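Local atomic coordinates of putative cellulase CEL6 (Mycobacterium tuberculosis, PDB entry 1UP3), a protein that acts as a family 6 glycoside hydrolase, probably an endoglucanase that cuts internal beta-1,4-glucosidic bonds of cellulose. Residues Leu44-Pro49 with Pro79-Gly84; Met70-Leu75 with Ala256-Lys261; Ser85-Gly90 with Pro275-Phe280; Ala113-Glu118 with Asp145-Asp150. All blocks are in the same frame, centred on the assembly; numbering follows the deposited sequence. Where two conformers were deposited one is given.

Contact 1 of 4, residues Leu44-Pro49 with Pro79-Gly84. With BGC (beta-D-glucopyranose), chain B.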
loop_
_atom_site.group_PDB
_atom_site.type_symbol
_atom_site.label_atom_id
_atom_site.label_comp_id
_atom_site.label_asym_id
_atom_site.label_seq_id
_atom_site.Cartn_x
_atom_site.Cartn_y
_atom_site.Cartn_z
ATOM N N LEU A 44 -0.348 -5.424 -7.201
ATOM C CA LEU A 44 0.076 -5.838 -8.546
ATOM C C LEU A 44 1.594 -5.693 -8.676
ATOM O O LEU A 44 2.188 -4.737 -8.187
ATOM C CB LEU A 44 -0.588 -4.960 -9.567
ATOM C CG LEU A 44 -2.115 -4.977 -9.539
ATOM C CD1 LEU A 44 -2.643 -3.907 -10.502
ATOM C CD2 LEU A 44 -2.619 -6.352 -9.896
ATOM N N ASP A 45 2.208 -6.655 -9.329
ATOM C CA ASP A 45 3.629 -6.611 -9.615
ATOM C C ASP A 45 3.976 -7.285 -10.932
ATOM O O ASP A 45 3.137 -7.379 -11.806
ATOM C CB ASP A 45 4.418 -7.131 -8.423
ATOM C CG ASP A 45 4.227 -8.610 -8.157
ATOM O OD1 ASP A 45 3.516 -9.304 -8.929
ATOM O OD2 ASP A 45 4.791 -9.172 -7.163
ATOM N N GLN A 46 5.228 -7.711 -11.049
ATOM C CA GLN A 46 5.729 -8.258 -12.313
ATOM C C GLN A 46 5.127 -9.608 -12.678
ATOM O O GLN A 46 5.321 -10.079 -13.805
ATOM C CB GLN A 46 7.261 -8.351 -12.321
ATOM C CG GLN A 46 7.871 -9.507 -11.521
ATOM C CD GLN A 46 7.640 -9.442 -10.033
ATOM O OE1 GLN A 46 7.593 -8.360 -9.425
ATOM N NE2 GLN A 46 7.485 -10.595 -9.432
ATOM N N ALA A 47 4.356 -10.200 -11.781
ATOM C CA ALA A 47 3.544 -11.381 -12.116
ATOM C C ALA A 47 2.423 -11.072 -13.113
ATOM O O ALA A 47 1.804 -11.981 -13.655
ATOM C CB ALA A 47 2.944 -11.980 -10.883
ATOM N N PHE A 48 2.090 -9.777 -13.275
ATOM C CA PHE A 48 1.050 -9.304 -14.174
ATOM C C PHE A 48 1.758 -8.500 -15.262
ATOM O O PHE A 48 2.066 -7.318 -15.082
ATOM C CB PHE A 48 0.055 -8.409 -13.432
ATOM C CG PHE A 48 -0.576 -9.051 -12.241
ATOM C CD1 PHE A 48 0.091 -9.066 -11.040
ATOM C CD2 PHE A 48 -1.826 -9.639 -12.330
ATOM C CE1 PHE A 48 -0.452 -9.656 -9.920
ATOM C CE2 PHE A 48 -2.394 -10.248 -11.206
ATOM C CZ PHE A 48 -1.689 -10.242 -9.995
ATOM N N PRO A 49 2.096 -9.135 -16.381
ATOM C CA PRO A 49 2.930 -8.437 -17.371
ATOM C C PRO A 49 2.222 -7.291 -18.074
ATOM O O PRO A 49 1.001 -7.282 -18.084
ATOM C CB PRO A 49 3.259 -9.532 -18.396
ATOM C CG PRO A 49 2.163 -10.545 -18.239
ATOM C CD PRO A 49 1.746 -10.498 -16.780
ATOM N N PRO A 79 11.740 -1.533 -10.489
ATOM C CA PRO A 79 12.995 -2.270 -10.640
ATOM C C PRO A 79 13.845 -2.197 -9.365
ATOM O O PRO A 79 13.847 -1.190 -8.671
ATOM C CB PRO A 79 13.682 -1.571 -11.825
ATOM C CG PRO A 79 12.538 -1.048 -12.644
ATOM C CD PRO A 79 11.553 -0.584 -11.581
ATOM N N HIS A 80 14.546 -3.282 -9.062
ATOM C CA HIS A 80 15.337 -3.416 -7.827
ATOM C C HIS A 80 14.427 -3.323 -6.608
ATOM O O HIS A 80 14.821 -2.780 -5.585
ATOM C CB HIS A 80 16.489 -2.378 -7.731
ATOM C CG HIS A 80 17.177 -2.145 -9.034
ATOM N ND1 HIS A 80 17.737 -3.179 -9.751
ATOM C CD2 HIS A 80 17.334 -1.032 -9.784
ATOM C CE1 HIS A 80 18.227 -2.709 -10.884
ATOM N NE2 HIS A 80 17.987 -1.411 -10.940
ATOM N N ARG A 81 13.207 -3.888 -6.735
ATOM C CA ARG A 81 12.249 -3.878 -5.626
ATOM C C ARG A 81 12.880 -4.437 -4.372
ATOM O O ARG A 81 13.541 -5.457 -4.421
ATOM C CB ARG A 81 10.997 -4.646 -5.995
ATOM C CG ARG A 81 9.811 -4.409 -5.096
ATOM C CD ARG A 81 8.631 -5.220 -5.528
ATOM N NE ARG A 81 8.793 -6.627 -5.223
ATOM C CZ ARG A 81 7.929 -7.550 -5.556
ATOM N NH1 ARG A 81 6.817 -7.245 -6.211
ATOM N NH2 ARG A 81 8.138 -8.800 -5.202
ATOM N N ASP A 82 12.645 -3.725 -3.253
ATOM C CA ASP A 82 13.110 -4.119 -1.948
ATOM C C ASP A 82 14.629 -4.213 -1.859
ATOM O O ASP A 82 15.148 -4.813 -0.917
ATOM C CB ASP A 82 12.470 -5.441 -1.525
ATOM C CG ASP A 82 12.231 -5.522 -0.055
ATOM O OD1 ASP A 82 11.772 -4.506 0.563
ATOM O OD2 ASP A 82 12.528 -6.558 0.614
ATOM N N CYS A 83 15.345 -3.611 -2.820
ATOM C CA CYS A 83 16.802 -3.679 -2.836
ATOM C C CYS A 83 17.301 -5.116 -2.656
ATOM O O CYS A 83 18.322 -5.337 -2.015
ATOM C CB CYS A 83 17.371 -2.770 -1.773
ATOM S SG CYS A 83 16.864 -1.044 -1.943
ATOM N N GLY A 84 16.609 -6.066 -3.263
ATOM C CA GLY A 84 17.048 -7.451 -3.312
ATOM C C GLY A 84 16.884 -8.229 -2.027
ATOM O O GLY A 84 17.462 -9.320 -1.867
HETATM C C2 BGC B . 11.593 -3.280 4.633
HETATM C C3 BGC B . 10.457 -3.455 3.636
HETATM C C4 BGC B . 9.109 -3.181 4.305
HETATM C C5 BGC B . 9.183 -1.815 5.021
HETATM C C6 BGC B . 7.922 -1.545 5.853
HETATM C C1 BGC B . 11.509 -1.897 5.287
HETATM O O2 BGC B . 12.873 -3.512 4.015
HETATM O O3 BGC B . 10.470 -4.743 3.042
HETATM O O4 BGC B . 8.027 -3.172 3.368
HETATM O O5 BGC B . 10.268 -1.755 5.933
HETATM O O6 BGC B . 7.974 -0.257 6.435
HETATM O O HOH W 1 6.579 -11.006 -6.571
#
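Arg81 meets Asp45 with an edge of its guanidinium group. Its chain starts extended and bends at chi3 (73°), which turns NH1 toward the carboxylate. NH1 donates to Asp45 OD2 over 3.0 Å at 171°, the oxygen lying almost in the guanidinium plane and accepting through its anti lone pair, facing away from OD1. Carboxylate and guanidinium planes are only 26° apart. A water closes the second arm of this salt bridge: it donates to Asp45 OD2 at 2.6 Å and accepts from Arg81 NH2 and Gln46 NE2. Gln46 sets its amide steep to the guanidinium, OE1 above one face, where the angle to NH1 is too poor for a bond; OE1 is taken by Gly90 N. Both segments are loops following neighbouring parallel strands, 42-44 and 72-75, of the family 6 barrel. Asp45 also heads an Asx turn: OD1 receives Ala47 N at 3.1 Å from above the carboxylate plane. Arginine fits a site rich in acceptors, for Tyr76 O, Ala87 O and Ser88 O bind NH1, NE and NH2. Next, Asp82 turns to the substrate cleft, where OD1 accepts from O3 of a glucosyl unit of the bound glycan at 2.8 Å.

Contact 2 of 4, residues Met70-Leu75 with Ala256-Lys261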
loop_
_atom_site.group_PDB
_atom_site.type_symbol
_atom_site.label_atom_id
_atom_site.label_comp_id
_atom_site.label_asym_id
_atom_site.label_seq_id
_atom_site.Cartn_x
_atom_site.Cartn_y
_atom_site.Cartn_z
ATOM N N MET A 70 -15.245 1.639 -3.875
ATOM C CA MET A 70 -13.962 2.176 -4.336
ATOM C C MET A 70 -12.876 1.095 -4.236
ATOM O O MET A 70 -12.568 0.658 -3.142
ATOM C CB MET A 70 -13.543 3.385 -3.476
ATOM C CG MET A 70 -12.166 3.941 -3.771
ATOM S SD MET A 70 -11.937 4.591 -5.381
ATOM C CE MET A 70 -12.647 6.165 -5.250
ATOM N N PRO A 71 -12.296 0.705 -5.372
ATOM C CA PRO A 71 -11.188 -0.255 -5.346
ATOM C C PRO A 71 -9.906 0.446 -4.929
ATOM O O PRO A 71 -9.693 1.588 -5.299
ATOM C CB PRO A 71 -11.111 -0.734 -6.787
ATOM C CG PRO A 71 -11.536 0.403 -7.549
ATOM C CD PRO A 71 -12.594 1.137 -6.749
ATOM N N VAL A 72 -9.056 -0.276 -4.223
ATOM C CA VAL A 72 -7.718 0.211 -3.841
ATOM C C VAL A 72 -6.713 -0.770 -4.412
ATOM O O VAL A 72 -6.798 -1.999 -4.151
ATOM C CB VAL A 72 -7.534 0.307 -2.312
ATOM C CG1 VAL A 72 -6.216 0.930 -1.993
ATOM C CG2 VAL A 72 -8.705 1.094 -1.633
ATOM N N LEU A 73 -5.821 -0.242 -5.254
ATOM C CA LEU A 73 -4.798 -1.016 -5.935
ATOM C C LEU A 73 -3.438 -0.514 -5.442
ATOM O O LEU A 73 -3.235 0.697 -5.330
ATOM C CB LEU A 73 -4.903 -0.857 -7.449
ATOM C CG LEU A 73 -6.204 -1.499 -7.965
ATOM C CD1 LEU A 73 -6.756 -0.655 -9.040
ATOM C CD2 LEU A 73 -5.963 -2.883 -8.474
ATOM N N THR A 74 -2.525 -1.445 -5.193
ATOM C CA THR A 74 -1.151 -1.128 -4.827
ATOM C C THR A 74 -0.195 -1.572 -5.915
ATOM O O THR A 74 -0.189 -2.741 -6.271
ATOM C CB THR A 74 -0.828 -1.781 -3.524
ATOM O OG1 THR A 74 -1.710 -1.246 -2.515
ATOM C CG2 THR A 74 0.615 -1.424 -3.066
ATOM N N LEU A 75 0.558 -0.639 -6.474
ATOM C CA LEU A 75 1.529 -0.975 -7.510
ATOM C C LEU A 75 2.870 -1.250 -6.858
ATOM O O LEU A 75 3.420 -0.394 -6.184
ATOM C CB LEU A 75 1.625 0.164 -8.543
ATOM C CG LEU A 75 0.301 0.547 -9.216
ATOM C CD1 LEU A 75 0.546 1.624 -10.271
ATOM C CD2 LEU A 75 -0.416 -0.643 -9.855
ATOM N N ALA A 256 -7.850 9.177 4.549
ATOM C CA ALA A 256 -8.349 7.901 5.036
ATOM C C ALA A 256 -7.340 7.130 5.838
ATOM O O ALA A 256 -6.135 7.298 5.663
ATOM C CB ALA A 256 -8.778 6.995 3.841
ATOM N N TYR A 257 -7.863 6.252 6.677
ATOM C CA TYR A 257 -7.151 5.072 7.163
ATOM C C TYR A 257 -7.516 3.924 6.241
ATOM O O TYR A 257 -8.698 3.731 5.964
ATOM C CB TYR A 257 -7.536 4.718 8.607
ATOM C CG TYR A 257 -7.439 5.831 9.616
ATOM C CD1 TYR A 257 -6.577 6.880 9.449
ATOM C CD2 TYR A 257 -8.259 5.813 10.750
ATOM C CE1 TYR A 257 -6.502 7.928 10.402
ATOM C CE2 TYR A 257 -8.209 6.818 11.676
ATOM C CZ TYR A 257 -7.336 7.875 11.497
ATOM O OH TYR A 257 -7.287 8.899 12.392
ATOM N N LEU A 258 -6.523 3.237 5.695
ATOM C CA LEU A 258 -6.729 2.101 4.798
ATOM C C LEU A 258 -6.023 0.879 5.312
ATOM O O LEU A 258 -5.056 0.998 6.090
ATOM C CB LEU A 258 -6.231 2.390 3.376
ATOM C CG LEU A 258 -6.873 3.574 2.629
ATOM C CD1 LEU A 258 -6.144 3.790 1.312
ATOM C CD2 LEU A 258 -8.387 3.362 2.449
ATOM N N TRP A 259 -6.459 -0.294 4.867
ATOM C CA TRP A 259 -5.617 -1.490 5.084
ATOM C C TRP A 259 -4.923 -1.767 3.755
ATOM O O TRP A 259 -5.563 -2.249 2.822
ATOM C CB TRP A 259 -6.441 -2.693 5.539
ATOM C CG TRP A 259 -6.887 -2.622 6.961
ATOM C CD1 TRP A 259 -6.853 -1.529 7.811
ATOM C CD2 TRP A 259 -7.448 -3.696 7.718
ATOM N NE1 TRP A 259 -7.406 -1.866 9.017
ATOM C CE2 TRP A 259 -7.741 -3.194 9.006
ATOM C CE3 TRP A 259 -7.700 -5.039 7.449
ATOM C CZ2 TRP A 259 -8.323 -3.984 10.006
ATOM C CZ3 TRP A 259 -8.260 -5.836 8.465
ATOM C CH2 TRP A 259 -8.565 -5.286 9.712
ATOM N N ILE A 260 -3.676 -1.331 3.638
ATOM C CA ILE A 260 -2.924 -1.468 2.395
ATOM C C ILE A 260 -2.247 -2.834 2.363
ATOM O O ILE A 260 -2.568 -3.678 1.515
ATOM C CB ILE A 260 -1.991 -0.251 2.189
ATOM C CG1 ILE A 260 -2.848 1.016 2.177
ATOM C CG2 ILE A 260 -1.222 -0.429 0.850
ATOM C CD1 ILE A 260 -2.101 2.297 2.067
ATOM N N LYS A 261 -1.363 -3.091 3.318
ATOM C CA LYS A 261 -0.918 -4.438 3.596
ATOM C C LYS A 261 -2.120 -5.305 3.946
ATOM O O LYS A 261 -3.043 -4.826 4.596
ATOM C CB LYS A 261 0.073 -4.409 4.764
ATOM C CG LYS A 261 0.446 -5.749 5.399
ATOM C CD LYS A 261 1.375 -6.513 4.551
ATOM C CE LYS A 261 1.621 -7.893 5.159
ATOM N NZ LYS A 261 2.789 -8.542 4.532
#
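With CG1 beside the backbone N (chi1 -58°), the CG2 methyl of Ile260 falls trans to that N, which carries it to Thr74; there the hydroxyl sits beside the threonine's backbone N (chi1 -62°) and faces the methyl. Thr74 OG1 and Ile260 CG2 come within 3.5 Å, and the two side chains cross at about a right angle. This is a van der Waals touch, since the hydroxyl has its hydrogen-bond partner in Ser41 OG, which also bonds to Ile260 O, so one serine links both sides. A looser contact, this one between apolar groups, joins Val72 CG1 and Leu258 CD1 at 4.4 Å. Strand 72-75 is the second of the parallel sheet and strand 254-258 its last, so these residues meet across the interior of the family 6 barrel, without any hydrogen bond between the segments. Val72, Leu258 and Ile260 suit this buried place because their branched aliphatic side chains fill it without needing polar partners, and threonine suits position 74 because its buried hydroxyl bonds to Ser41. Beyond the end of strand 254-258 the backbone is held by polar groups: Asp217 receives Ile260 N on OD1 and Lys261 N on OD2, and Trp43 NE1 donates to Ile260 O.

Contact 3 of 4, residues Ser85-Gly90 with Pro275-Phe280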
loop_
_atom_site.group_PDB
_atom_site.type_symbol
_atom_site.label_atom_id
_atom_site.label_comp_id
_atom_site.label_asym_id
_atom_site.label_seq_id
_atom_site.Cartn_x
_atom_site.Cartn_y
_atom_site.Cartn_z
ATOM N N SER A 85 16.078 -7.694 -1.114
ATOM C CA SER A 85 15.848 -8.321 0.201
ATOM C C SER A 85 14.635 -9.280 0.129
ATOM O O SER A 85 14.346 -9.850 -0.927
ATOM C CB SER A 85 15.708 -7.232 1.268
ATOM O OG SER A 85 15.589 -7.769 2.579
ATOM N N TYR A 86 13.932 -9.472 1.244
ATOM C CA TYR A 86 12.907 -10.525 1.358
ATOM C C TYR A 86 11.793 -10.403 0.327
ATOM O O TYR A 86 11.260 -11.400 -0.147
ATOM C CB TYR A 86 12.299 -10.539 2.752
ATOM C CG TYR A 86 13.313 -10.735 3.853
ATOM C CD1 TYR A 86 14.107 -11.871 3.882
ATOM C CD2 TYR A 86 13.526 -9.766 4.808
ATOM C CE1 TYR A 86 15.028 -12.046 4.848
ATOM C CE2 TYR A 86 14.474 -9.939 5.790
ATOM C CZ TYR A 86 15.218 -11.093 5.809
ATOM O OH TYR A 86 16.178 -11.275 6.782
ATOM N N ALA A 87 11.503 -9.179 -0.077
ATOM C CA ALA A 87 10.472 -8.943 -1.082
ATOM C C ALA A 87 11.041 -8.567 -2.454
ATOM O O ALA A 87 10.407 -7.841 -3.221
ATOM C CB ALA A 87 9.484 -7.846 -0.569
ATOM N N SER A 88 12.229 -9.087 -2.761
ATOM C CA SER A 88 12.878 -8.891 -4.059
ATOM C C SER A 88 11.940 -9.226 -5.206
ATOM O O SER A 88 11.047 -10.082 -5.077
ATOM C CB SER A 88 14.147 -9.738 -4.138
ATOM O OG SER A 88 13.802 -11.114 -4.233
ATOM N N GLY A 89 12.094 -8.497 -6.308
ATOM C CA GLY A 89 11.196 -8.651 -7.450
ATOM C C GLY A 89 11.181 -7.390 -8.297
ATOM O O GLY A 89 12.203 -6.722 -8.436
ATOM N N GLY A 90 10.014 -7.066 -8.837
ATOM C CA GLY A 90 9.902 -5.948 -9.750
ATOM C C GLY A 90 10.360 -6.281 -11.162
ATOM O O GLY A 90 10.922 -7.363 -11.446
ATOM N N PRO A 275 7.420 -17.923 6.030
ATOM C CA PRO A 275 6.964 -18.027 4.639
ATOM C C PRO A 275 7.379 -16.865 3.733
ATOM O O PRO A 275 7.618 -15.744 4.208
ATOM C CB PRO A 275 5.449 -18.173 4.775
ATOM C CG PRO A 275 5.248 -18.706 6.141
ATOM C CD PRO A 275 6.282 -17.972 6.976
ATOM N N GLN A 276 7.561 -17.165 2.447
ATOM C CA GLN A 276 8.009 -16.138 1.472
ATOM C C GLN A 276 7.103 -14.904 1.580
ATOM O O GLN A 276 5.898 -15.021 1.846
ATOM C CB GLN A 276 7.929 -16.740 0.061
ATOM C CG GLN A 276 8.449 -15.910 -1.073
ATOM C CD GLN A 276 7.900 -16.369 -2.441
ATOM O OE1 GLN A 276 6.825 -16.971 -2.529
ATOM N NE2 GLN A 276 8.632 -16.046 -3.506
ATOM N N ALA A 277 7.670 -13.728 1.307
ATOM C CA ALA A 277 6.919 -12.478 1.339
ATOM C C ALA A 277 5.677 -12.576 0.480
ATOM O O ALA A 277 5.719 -13.074 -0.687
ATOM C CB ALA A 277 7.798 -11.292 0.926
ATOM N N GLY A 278 4.541 -12.231 1.087
ATOM C CA GLY A 278 3.268 -12.208 0.400
ATOM C C GLY A 278 2.378 -13.430 0.533
ATOM O O GLY A 278 1.180 -13.385 0.186
ATOM N N ARG A 279 2.937 -14.521 1.051
ATOM C CA ARG A 279 2.186 -15.737 1.264
ATOM C C ARG A 279 1.260 -15.541 2.468
ATOM O O ARG A 279 1.684 -15.135 3.544
ATOM C CB ARG A 279 3.149 -16.900 1.544
ATOM C CG ARG A 279 2.557 -18.084 2.229
ATOM C CD ARG A 279 1.968 -19.176 1.345
ATOM N NE ARG A 279 2.226 -19.077 -0.089
ATOM C CZ ARG A 279 3.394 -19.309 -0.687
ATOM N NH1 ARG A 279 4.476 -19.612 0.023
ATOM N NH2 ARG A 279 3.492 -19.201 -2.008
ATOM N N PHE A 280 -0.017 -15.856 2.281
ATOM C CA PHE A 280 -0.986 -15.761 3.360
ATOM C C PHE A 280 -0.796 -16.869 4.380
ATOM O O PHE A 280 -0.693 -18.053 4.026
ATOM C CB PHE A 280 -2.426 -15.829 2.821
ATOM C CG PHE A 280 -3.444 -15.593 3.863
ATOM C CD1 PHE A 280 -3.778 -14.306 4.269
ATOM C CD2 PHE A 280 -4.084 -16.655 4.485
ATOM C CE1 PHE A 280 -4.733 -14.081 5.258
ATOM C CE2 PHE A 280 -5.049 -16.422 5.494
ATOM C CZ PHE A 280 -5.362 -15.159 5.881
HETATM O O HOH W 2 10.706 -13.663 1.386
#
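Ala277 rests its methyl against the backbone of Tyr86 and Ala87, joining two beta turns near the substrate cleft of the family 6 barrel: a type I turn, Ser85 to Ser88, and a type II turn, Gln276 to Arg279. Ala277 CB lies 3.6 Å from Tyr86 O and 4.1 Å from Ala87 CB. Alanine at both corners keeps the side chains short enough for the turns to approach, and the CA atoms of Ala87 and Ala277 are 5.6 Å apart. No direct hydrogen bond spans the gap; a water does, donating to Tyr86 O at 2.8 Å and accepting from Ala277 N at 3.0 Å. Further out, Ser88 N returns to Ser85 O, while Arg279 N returns to Gln276 O with Gly278 third in the turn, where its positive phi of 96° favours glycine. Ser266 supports the second turn by backbone bonds with Gly278 and Arg279 and through OG, which bonds to Pro275 O. Beyond this turn Phe280 packs on alanines of helix 17-24. In the first turn Ala87, whose side chain is about 5 Å from a glucosyl unit of the bound glycan, is positioned by Asp82, with OD2 accepting from the N-H of Ala87.

Contact 4 of 4, residues Ala113-Glu118 with Asp145-Asp150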
loop_
_atom_site.group_PDB
_atom_site.type_symbol
_atom_site.label_atom_id
_atom_site.label_comp_id
_atom_site.label_asym_id
_atom_site.label_seq_id
_atom_site.Cartn_x
_atom_site.Cartn_y
_atom_site.Cartn_z
ATOM N N ALA A 113 -10.701 4.733 -8.865
ATOM C CA ALA A 113 -9.733 3.853 -8.216
ATOM C C ALA A 113 -8.883 4.681 -7.267
ATOM O O ALA A 113 -8.652 5.871 -7.503
ATOM C CB ALA A 113 -8.829 3.107 -9.238
ATOM N N THR A 114 -8.420 4.033 -6.221
ATOM C CA THR A 114 -7.392 4.560 -5.340
ATOM C C THR A 114 -6.113 3.775 -5.629
ATOM O O THR A 114 -6.159 2.544 -5.695
ATOM C CB THR A 114 -7.849 4.362 -3.911
ATOM O OG1 THR A 114 -9.038 5.113 -3.668
ATOM C CG2 THR A 114 -6.800 4.869 -2.881
ATOM N N ILE A 115 -5.018 4.478 -5.925
ATOM C CA ILE A 115 -3.772 3.838 -6.333
ATOM C C ILE A 115 -2.688 4.231 -5.364
ATOM O O ILE A 115 -2.453 5.417 -5.173
ATOM C CB ILE A 115 -3.345 4.222 -7.756
ATOM C CG1 ILE A 115 -4.519 4.108 -8.748
ATOM C CG2 ILE A 115 -2.143 3.360 -8.198
ATOM C CD1 ILE A 115 -5.089 2.728 -8.932
ATOM N N ILE A 116 -2.065 3.224 -4.759
ATOM C CA ILE A 116 -0.910 3.388 -3.884
ATOM C C ILE A 116 0.332 3.055 -4.743
ATOM O O ILE A 116 0.516 1.922 -5.191
ATOM C CB ILE A 116 -0.984 2.467 -2.688
ATOM C CG1 ILE A 116 -2.337 2.578 -1.942
ATOM C CG2 ILE A 116 0.236 2.691 -1.784
ATOM C CD1 ILE A 116 -2.588 3.949 -1.417
ATOM N N VAL A 117 1.155 4.056 -5.008
ATOM C CA VAL A 117 2.274 3.920 -5.950
ATOM C C VAL A 117 3.561 3.555 -5.187
ATOM O O VAL A 117 4.149 4.372 -4.464
ATOM C CB VAL A 117 2.529 5.213 -6.735
ATOM C CG1 VAL A 117 3.667 5.048 -7.740
ATOM C CG2 VAL A 117 1.288 5.684 -7.432
ATOM N N GLU A 118 3.978 2.310 -5.393
ATOM C CA GLU A 118 5.292 1.795 -5.007
ATOM C C GLU A 118 5.689 1.978 -3.547
ATOM O O GLU A 118 6.600 2.729 -3.216
ATOM C CB GLU A 118 6.354 2.343 -5.947
ATOM C CG GLU A 118 6.137 1.914 -7.391
ATOM C CD GLU A 118 6.226 0.412 -7.621
ATOM O OE1 GLU A 118 6.848 -0.351 -6.824
ATOM O OE2 GLU A 118 5.674 -0.030 -8.666
ATOM N N ASP A 145 2.535 10.877 -13.562
ATOM C CA ASP A 145 2.109 11.612 -14.760
ATOM C C ASP A 145 1.138 10.810 -15.609
ATOM O O ASP A 145 0.262 11.397 -16.256
ATOM C CB ASP A 145 3.308 11.959 -15.636
ATOM C CG ASP A 145 4.187 13.076 -15.071
ATOM O OD1 ASP A 145 3.802 13.781 -14.104
ATOM O OD2 ASP A 145 5.274 13.346 -15.639
ATOM N N THR A 146 1.283 9.493 -15.633
ATOM C CA THR A 146 0.473 8.630 -16.509
ATOM C C THR A 146 -0.830 8.215 -15.859
ATOM O O THR A 146 -1.883 8.199 -16.502
ATOM C CB THR A 146 1.293 7.423 -16.903
ATOM O OG1 THR A 146 2.537 7.889 -17.466
ATOM C CG2 THR A 146 0.631 6.629 -18.021
ATOM N N LEU A 147 -0.764 7.837 -14.594
ATOM C CA LEU A 147 -1.932 7.357 -13.878
ATOM C C LEU A 147 -2.976 8.444 -13.639
ATOM O O LEU A 147 -4.183 8.139 -13.659
ATOM C CB LEU A 147 -1.572 6.667 -12.566
ATOM C CG LEU A 147 -0.687 5.428 -12.696
ATOM C CD1 LEU A 147 -0.080 5.094 -11.354
ATOM C CD2 LEU A 147 -1.494 4.250 -13.286
ATOM N N THR A 148 -2.532 9.690 -13.431
ATOM C CA THR A 148 -3.442 10.796 -13.168
ATOM C C THR A 148 -4.207 11.260 -14.403
ATOM O O THR A 148 -5.083 12.106 -14.293
ATOM C CB THR A 148 -2.739 11.978 -12.482
ATOM O OG1 THR A 148 -1.599 12.396 -13.244
ATOM C CG2 THR A 148 -2.234 11.579 -11.102
ATOM N N ARG A 149 -3.896 10.707 -15.566
ATOM C CA ARG A 149 -4.732 10.929 -16.738
ATOM C C ARG A 149 -6.117 10.317 -16.579
ATOM O O ARG A 149 -7.033 10.716 -17.292
ATOM C CB ARG A 149 -4.059 10.406 -18.004
ATOM C CG ARG A 149 -2.776 11.156 -18.357
ATOM C CD ARG A 149 -2.921 12.663 -18.538
ATOM N NE ARG A 149 -1.795 13.240 -19.279
ATOM C CZ ARG A 149 -1.702 14.534 -19.633
ATOM N NH1 ARG A 149 -2.681 15.402 -19.351
ATOM N NH2 ARG A 149 -0.626 14.957 -20.294
ATOM N N ASP A 150 -6.288 9.359 -15.665
ATOM C CA ASP A 150 -7.634 8.939 -15.225
ATOM C C ASP A 150 -8.083 9.969 -14.218
ATOM O O ASP A 150 -7.594 9.956 -13.089
ATOM C CB ASP A 150 -7.566 7.568 -14.553
ATOM C CG ASP A 150 -8.907 7.066 -14.042
ATOM O OD1 ASP A 150 -9.937 7.793 -14.181
ATOM O OD2 ASP A 150 -9.012 5.952 -13.458
#
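Leu147 reaches from the last turn of helix 130-147 to the outward face of strand 113-117, within a beta-alpha-beta crossover that leads on to the adjacent parallel strand 153-158 of the barrel. The direct contact is wholly apolar. Leu147 CD1 touches two methyls, Ile115 CG2 and Val117 CG2, each at 4.2 Å; the Ile115 touch is doubtful, since it holds for one of two modelled conformers. The leucine crosses Ile115 at about a right angle but runs past Val117 in the opposite direction. Val117 CG1 lies anti to the backbone N (chi1 -178°), leaving CG2 beside that N and turned to the helix, whereas Ile115 CG2 is trans to its own N, and CD1 serves both. Residues two apart on a strand face the same way, so beta-branched side chains here offer methyls to the helix, while leucine supplies the length to bridge to them. Val104 of helix 94-108 and Leu75 of the neighbouring strand also pack on Leu147. On the inward face, Ile116 lies against Thr74, Tyr156 and Ile260.

Backbone bonds shape the chain after Leu147: Asp150 N returns to Leu147 O at 3.2 Å in a type I turn, and the bond from Arg149 N to Thr146 O is weak. Side-chain hydrogen bonds reinforce this, with Thr148 OG1 bonded back to Val144 O and Asp150 OD1 accepting from Ala152 N.

From the N terminus, the chain leaves strand 42-44, passes through helix 50-66 and strand 72-75, and closes its first loop at contact 1. Contact 2 opens on strand 72-75, before that loop is closed, and ends only at 256-261, so contacts 1 and 2 cross; Leu44 N bonded to Thr74 O joins them in the sheet. Contact 3 opens just after contact 1 and closes after contact 2, crossing the latter; Arg81 CB packed on Gly89 O ties it to contact 1. Contact 4, a short local crossover, nests inside the long loops of both contacts 2 and 3. Early and late barrel strands, their following loops and an outer helix are thereby connected.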